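Local coordinates for glucose-6-phosphate dehydrogenase (Trypanosoma cruzi, PDB 5AQ1), which catalyses the NADP-dependent oxidation of glucose 6-phosphate to 6-phosphogluconolactone, the entry step of the pentose phosphate pathway, at residues V243-K248 against N272-I277; T112-Y115 against E119-A122. One frame throughout, in Å; residues are numbered along the deposited sequence.

Contact 1: V243-K248 against N272-I277. With BG6 (6-O-phosphono-beta-D-glucopyranose), chain F.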
loop_
_atom_site.group_PDB
_atom_site.type_symbol
_atom_site.label_atom_id
_atom_site.label_comp_id
_atom_site.label_asym_id
_atom_site.label_seq_id
_atom_site.Cartn_x
_atom_site.Cartn_y
_atom_site.Cartn_z
ATOM N N VAL B 243 6.374 -17.163 5.874
ATOM C CA VAL B 243 7.086 -16.992 7.144
ATOM C C VAL B 243 7.448 -18.362 7.716
ATOM O O VAL B 243 6.576 -19.217 7.876
ATOM C CB VAL B 243 6.236 -16.221 8.171
ATOM C CG1 VAL B 243 6.941 -16.151 9.520
ATOM C CG2 VAL B 243 5.927 -14.821 7.662
ATOM N N GLN B 244 8.730 -18.564 8.014
ATOM C CA GLN B 244 9.208 -19.826 8.572
ATOM C C GLN B 244 9.831 -19.601 9.946
ATOM O O GLN B 244 10.665 -18.711 10.117
ATOM C CB GLN B 244 10.229 -20.480 7.642
ATOM C CG GLN B 244 10.488 -21.948 7.957
ATOM C CD GLN B 244 11.630 -22.539 7.155
ATOM O OE1 GLN B 244 11.443 -23.488 6.401
ATOM N NE2 GLN B 244 12.819 -21.981 7.320
ATOM N N ILE B 245 9.414 -20.410 10.918
ATOM C CA ILE B 245 9.978 -20.388 12.266
ATOM C C ILE B 245 10.591 -21.760 12.529
ATOM O O ILE B 245 9.899 -22.780 12.454
ATOM C CB ILE B 245 8.902 -20.065 13.324
ATOM C CG1 ILE B 245 8.263 -18.700 13.032
ATOM C CG2 ILE B 245 9.513 -20.055 14.717
ATOM C CD1 ILE B 245 7.001 -18.419 13.821
ATOM N N THR B 246 11.885 -21.776 12.842
ATOM C CA THR B 246 12.662 -23.016 12.883
ATOM C C THR B 246 13.373 -23.245 14.215
ATOM O O THR B 246 14.030 -22.352 14.743
ATOM C CB THR B 246 13.716 -23.020 11.766
ATOM O OG1 THR B 246 13.058 -22.889 10.501
ATOM C CG2 THR B 246 14.540 -24.302 11.787
ATOM N N PHE B 247 13.242 -24.465 14.732
ATOM C CA PHE B 247 13.929 -24.907 15.940
ATOM C C PHE B 247 14.658 -26.205 15.614
ATOM O O PHE B 247 14.046 -27.163 15.150
ATOM C CB PHE B 247 12.913 -25.113 17.070
ATOM C CG PHE B 247 13.454 -25.847 18.266
ATOM C CD1 PHE B 247 13.412 -27.237 18.322
ATOM C CD2 PHE B 247 13.976 -25.157 19.352
ATOM C CE1 PHE B 247 13.896 -27.923 19.426
ATOM C CE2 PHE B 247 14.465 -25.841 20.460
ATOM C CZ PHE B 247 14.420 -27.222 20.498
ATOM N N LYS B 248 15.967 -26.225 15.846
ATOM C CA LYS B 248 16.768 -27.436 15.675
ATOM C C LYS B 248 17.688 -27.640 16.868
ATOM O O LYS B 248 18.179 -26.675 17.452
ATOM C CB LYS B 248 17.629 -27.349 14.423
ATOM C CG LYS B 248 16.888 -27.080 13.129
ATOM C CD LYS B 248 17.864 -27.217 11.976
ATOM C CE LYS B 248 17.305 -26.702 10.665
ATOM N NZ LYS B 248 18.392 -26.676 9.646
ATOM N N ASN B 272 4.449 -23.714 22.850
ATOM C CA ASN B 272 4.864 -22.615 23.713
ATOM C C ASN B 272 5.888 -21.698 23.038
ATOM O O ASN B 272 5.551 -20.584 22.642
ATOM C CB ASN B 272 5.359 -23.138 25.073
ATOM C CG ASN B 272 6.181 -24.410 24.956
ATOM O OD1 ASN B 272 7.319 -24.384 24.484
ATOM N ND2 ASN B 272 5.612 -25.533 25.387
ATOM N N HIS B 273 7.125 -22.161 22.886
ATOM C CA HIS B 273 8.210 -21.287 22.435
ATOM C C HIS B 273 7.937 -20.671 21.064
ATOM O O HIS B 273 8.021 -19.456 20.892
ATOM C CB HIS B 273 9.538 -22.048 22.379
ATOM C CG HIS B 273 9.980 -22.602 23.697
ATOM N ND1 HIS B 273 9.968 -21.860 24.859
ATOM C CD2 HIS B 273 10.471 -23.818 24.032
ATOM C CE1 HIS B 273 10.424 -22.598 25.855
ATOM N NE2 HIS B 273 10.736 -23.791 25.380
ATOM N N LEU B 274 7.611 -21.516 20.092
ATOM C CA LEU B 274 7.453 -21.066 18.711
ATOM C C LEU B 274 6.112 -20.367 18.472
ATOM O O LEU B 274 6.015 -19.497 17.601
ATOM C CB LEU B 274 7.637 -22.235 17.738
ATOM C CG LEU B 274 8.935 -23.044 17.882
ATOM C CD1 LEU B 274 9.128 -23.940 16.665
ATOM C CD2 LEU B 274 10.159 -22.160 18.079
ATOM N N THR B 275 5.092 -20.736 19.240
ATOM C CA THR B 275 3.809 -20.040 19.191
ATOM C C THR B 275 3.928 -18.638 19.794
ATOM O O THR B 275 3.281 -17.704 19.331
ATOM C CB THR B 275 2.709 -20.841 19.915
ATOM O OG1 THR B 275 2.578 -22.126 19.300
ATOM C CG2 THR B 275 1.361 -20.116 19.850
ATOM N N GLN B 276 4.755 -18.492 20.825
ATOM C CA GLN B 276 5.056 -17.170 21.383
ATOM C C GLN B 276 5.698 -16.281 20.323
ATOM O O GLN B 276 5.289 -15.136 20.122
ATOM C CB GLN B 276 5.987 -17.287 22.594
ATOM C CG GLN B 276 5.279 -17.620 23.896
ATOM C CD GLN B 276 4.391 -16.496 24.386
ATOM O OE1 GLN B 276 4.557 -15.337 23.998
ATOM N NE2 GLN B 276 3.440 -16.830 25.251
ATOM N N ILE B 277 6.709 -16.823 19.649
ATOM C CA ILE B 277 7.361 -16.123 18.545
ATOM C C ILE B 277 6.343 -15.812 17.447
ATOM O O ILE B 277 6.310 -14.697 16.931
ATOM C CB ILE B 277 8.551 -16.936 17.985
ATOM C CG1 ILE B 277 9.707 -16.917 18.989
ATOM C CG2 ILE B 277 9.021 -16.374 16.651
ATOM C CD1 ILE B 277 10.764 -17.969 18.742
HETATM C C1 BG6 F . 12.885 -26.429 26.975
HETATM C C2 BG6 F . 12.388 -27.733 26.354
HETATM O O1 BG6 F . 11.777 -25.590 27.324
HETATM O O5 BG6 F . 13.719 -25.738 26.039
HETATM C C3 BG6 F . 13.577 -28.579 25.931
HETATM O O2 BG6 F . 11.576 -28.453 27.286
HETATM C C4 BG6 F . 14.433 -27.766 24.973
HETATM O O3 BG6 F . 13.162 -29.794 25.299
HETATM C C5 BG6 F . 14.880 -26.481 25.658
HETATM O O4 BG6 F . 15.558 -28.544 24.561
HETATM C C6 BG6 F . 15.771 -25.645 24.743
HETATM O O6 BG6 F . 16.024 -24.364 25.321
HETATM P P BG6 F . 17.198 -23.434 24.734
HETATM O O1P BG6 F . 16.887 -23.306 23.261
HETATM O O2P BG6 F . 17.056 -22.135 25.477
HETATM O O3P BG6 F . 18.453 -24.210 25.051
#
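Strand 243-248 and helix 272-277 run roughly antiparallel, their axes 9.4 Å apart at 153°, and Ile245 comes nearest Leu274. No hydrogen bond crosses; the two are held by apolar side chains. Both branches of Ile245 are used. With CG1 beside the backbone N (chi1 -59°), CG2 lies anti to it, and this methyl rests on Leu274 CD2 at 4.0 Å. The longer branch reaches the next turn of the helix, where Ile245 CD1 meets Ile277 CG2 at 4.0 Å. The Ile245 and Leu274 side chains lie alongside one another and point opposite ways. Leu274 spreads its two methyls, and its CD1 touches Phe247 CB. This is the large mixed sheet of the C-terminal domain covered by helix 264-282. Ile363 of the adjacent strand 361-366 also touches Ile245 and Leu274. One turn before Ile277, the same helix presents His273 to the substrate. His273 NE2 is hydrogen-bonded to O1 of glucose 6-phosphate at 2.8 Å, in the plane of the imidazole. Its ND1 is hydrogen-bonded to Asp210, which fixes the ring's rotation, and Tyr212 stacks on it. The edge of the Phe247 ring faces sugar O4. Asp268 and Glu249 are also hydrogen-bonded to the sugar.

Contact 2: T112-Y115 against E119-A122. With NDP (NADPH dihydro-nicotinamide-adenine-dinucleotide phosphate), chain G.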
loop_
_atom_site.group_PDB
_atom_site.type_symbol
_atom_site.label_atom_id
_atom_site.label_comp_id
_atom_site.label_asym_id
_atom_site.label_seq_id
_atom_site.Cartn_x
_atom_site.Cartn_y
_atom_site.Cartn_z
ATOM N N THR B 112 14.757 -27.319 54.605
ATOM C CA THR B 112 14.119 -28.583 54.241
ATOM C C THR B 112 12.629 -28.558 54.589
ATOM O O THR B 112 12.228 -28.004 55.614
ATOM C CB THR B 112 14.802 -29.773 54.946
ATOM O OG1 THR B 112 16.179 -29.837 54.550
ATOM C CG2 THR B 112 14.120 -31.092 54.591
ATOM N N GLY B 113 11.815 -29.155 53.721
ATOM C CA GLY B 113 10.377 -29.255 53.955
ATOM C C GLY B 113 9.651 -29.963 52.826
ATOM O O GLY B 113 10.187 -30.103 51.725
ATOM N N SER B 114 8.424 -30.396 53.100
ATOM C CA SER B 114 7.585 -31.054 52.101
ATOM C C SER B 114 6.826 -30.042 51.234
ATOM O O SER B 114 6.859 -28.837 51.491
ATOM C CB SER B 114 6.591 -31.987 52.784
ATOM O OG SER B 114 5.573 -31.236 53.419
ATOM N N TYR B 115 6.143 -30.551 50.210
ATOM C CA TYR B 115 5.396 -29.721 49.266
ATOM C C TYR B 115 3.877 -29.787 49.483
ATOM O O TYR B 115 3.115 -29.214 48.697
ATOM C CB TYR B 115 5.728 -30.148 47.830
ATOM C CG TYR B 115 7.198 -30.049 47.473
ATOM C CD1 TYR B 115 7.895 -28.854 47.623
ATOM C CD2 TYR B 115 7.887 -31.154 46.973
ATOM C CE1 TYR B 115 9.238 -28.764 47.298
ATOM C CE2 TYR B 115 9.229 -31.071 46.643
ATOM C CZ TYR B 115 9.898 -29.877 46.809
ATOM O OH TYR B 115 11.228 -29.801 46.478
ATOM N N GLU B 119 2.177 -27.519 57.908
ATOM C CA GLU B 119 3.163 -27.248 58.957
ATOM C C GLU B 119 4.467 -26.723 58.361
ATOM O O GLU B 119 5.127 -25.870 58.951
ATOM C CB GLU B 119 3.455 -28.508 59.783
ATOM C CG GLU B 119 2.290 -29.014 60.625
ATOM C CD GLU B 119 1.308 -29.892 59.859
ATOM O OE1 GLU B 119 1.576 -30.236 58.683
ATOM O OE2 GLU B 119 0.255 -30.240 60.441
ATOM N N ASP B 120 4.826 -27.239 57.190
ATOM C CA ASP B 120 6.063 -26.852 56.516
ATOM C C ASP B 120 5.963 -25.485 55.830
ATOM O O ASP B 120 6.957 -24.758 55.748
ATOM C CB ASP B 120 6.475 -27.928 55.511
ATOM C CG ASP B 120 6.853 -29.237 56.180
ATOM O OD1 ASP B 120 7.496 -29.202 57.251
ATOM O OD2 ASP B 120 6.518 -30.306 55.628
ATOM N N PHE B 121 4.776 -25.138 55.339
ATOM C CA PHE B 121 4.543 -23.808 54.776
ATOM C C PHE B 121 4.453 -22.742 55.868
ATOM O O PHE B 121 4.749 -21.571 55.624
ATOM C CB PHE B 121 3.287 -23.797 53.899
ATOM C CG PHE B 121 3.436 -24.598 52.639
ATOM C CD1 PHE B 121 4.161 -24.096 51.566
ATOM C CD2 PHE B 121 2.876 -25.862 52.531
ATOM C CE1 PHE B 121 4.312 -24.834 50.405
ATOM C CE2 PHE B 121 3.025 -26.606 51.371
ATOM C CZ PHE B 121 3.744 -26.090 50.307
ATOM N N ALA B 122 4.044 -23.149 57.066
ATOM C CA ALA B 122 4.111 -22.282 58.238
ATOM C C ALA B 122 5.570 -22.032 58.633
ATOM O O ALA B 122 5.943 -20.903 58.949
ATOM C CB ALA B 122 3.345 -22.894 59.401
HETATM P PA NDP G . 13.569 -32.031 38.557
HETATM O O1A NDP G . 13.121 -33.385 38.057
HETATM O O2A NDP G . 15.052 -31.718 38.647
HETATM O O5B NDP G . 12.854 -31.799 39.976
HETATM C C5B NDP G . 13.074 -30.587 40.690
HETATM C C4B NDP G . 13.120 -30.851 42.189
HETATM O O4B NDP G . 11.797 -31.177 42.624
HETATM C C3B NDP G . 14.022 -32.010 42.608
HETATM O O3B NDP G . 15.330 -31.593 43.010
HETATM C C2B NDP G . 13.277 -32.632 43.766
HETATM O O2B NDP G . 13.701 -32.034 44.987
HETATM C C1B NDP G . 11.818 -32.292 43.521
HETATM N N9A NDP G . 11.109 -33.472 42.960
HETATM C C8A NDP G . 11.479 -34.225 41.898
HETATM N N7A NDP G . 10.590 -35.227 41.682
HETATM C C5A NDP G . 9.632 -35.121 42.621
HETATM C C6A NDP G . 8.396 -35.851 42.976
HETATM N N6A NDP G . 8.006 -36.927 42.252
HETATM N N1A NDP G . 7.674 -35.406 44.039
HETATM C C2A NDP G . 8.052 -34.335 44.768
HETATM N N3A NDP G . 9.168 -33.629 44.495
HETATM C C4A NDP G . 9.979 -33.966 43.460
HETATM O O3 NDP G . 12.819 -30.879 37.713
HETATM P PN NDP G . 13.602 -29.777 36.834
HETATM O O1N NDP G . 14.474 -28.916 37.714
HETATM O O2N NDP G . 14.208 -30.477 35.638
HETATM O O5D NDP G . 12.378 -28.869 36.321
HETATM C C5D NDP G . 11.595 -28.082 37.217
HETATM C C4D NDP G . 10.402 -27.502 36.466
HETATM O O4D NDP G . 10.855 -26.672 35.391
HETATM C C3D NDP G . 9.551 -28.597 35.846
HETATM O O3D NDP G . 8.162 -28.279 35.981
HETATM C C2D NDP G . 9.959 -28.615 34.386
HETATM O O2D NDP G . 8.898 -29.083 33.539
HETATM C C1D NDP G . 10.363 -27.163 34.136
HETATM N N1N NDP G . 11.347 -27.050 33.048
HETATM C C2N NDP G . 12.646 -27.311 33.269
HETATM C C3N NDP G . 13.595 -27.221 32.255
HETATM C C7N NDP G . 15.043 -27.513 32.531
HETATM O O7N NDP G . 15.891 -26.872 31.930
HETATM N N7N NDP G . 15.389 -28.457 33.410
HETATM C C4N NDP G . 13.194 -26.821 30.856
HETATM C C5N NDP G . 11.761 -26.569 30.749
HETATM C C6N NDP G . 10.906 -26.689 31.837
HETATM P P2B NDP G . 13.541 -32.745 46.422
HETATM O O1X NDP G . 13.433 -34.225 46.147
HETATM O O2X NDP G . 14.827 -32.341 47.107
HETATM O O3X NDP G . 12.284 -32.144 47.009
#
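The turn that leads from strand 108-112 into helix 118-134 is closed by Ser114 and Asp120, in the NADPH-binding domain. Asp120 OD2 accepts two hydrogen bonds from Ser114. Asp120 OD2 receives Ser114 OG at 2.6 Å through its anti lone pair, the one away from OD1. Ser114 N is 3.2 Å from Asp120 OD2 and meets it from above the carboxylate plane, with an N-H...O angle of 156°. The serine hydroxyl sits between its own N and carbonyl carbon (chi1 73°), which brings OG and N to the same acceptor. OG also accepts a hydrogen bond from Arg117 N. The other carboxylate oxygen, Asp120 OD1, forms a salt bridge with Arg123 one turn on, and Gly113 CA lies 4.2 Å from Asp120 CG. The strand belongs to the parallel sheet of a Rossmann-type dinucleotide fold, at one edge of it. Phe121 turns its ring edge to the same turn, with Phe121 CZ 3.6 Å from Tyr115 O in the ring plane. Leu162 of helix 155-165 also touches Phe121. The Tyr115 side chain starts away from helix 118-134 and runs to the cofactor. Tyr115 OH donates a hydrogen bond of 2.6 Å to O3X of the 2'-phosphate of NADPH. That phosphate distinguishes NADPH from NADH.

From the N terminus, contact 2 comes first. It closes a very short loop, three residues between segments 112-115 and 119-122, in the NADPH-binding domain. Contact 1 follows in the C-terminal domain, where 23 residues, eight of them helical, separate 243-248 from 272-277. The contacts are in series and neither nest nor cross. Their centres are 39 Å apart and their nearest atoms about 22 Å apart, so they do not touch. Contact 2 ties an edge strand of the parallel sheet to its following helix; contact 1 joins an inner strand of the mixed sheet to a covering helix. Each borders a different ligand, cofactor for contact 2 and sugar phosphate for contact 1.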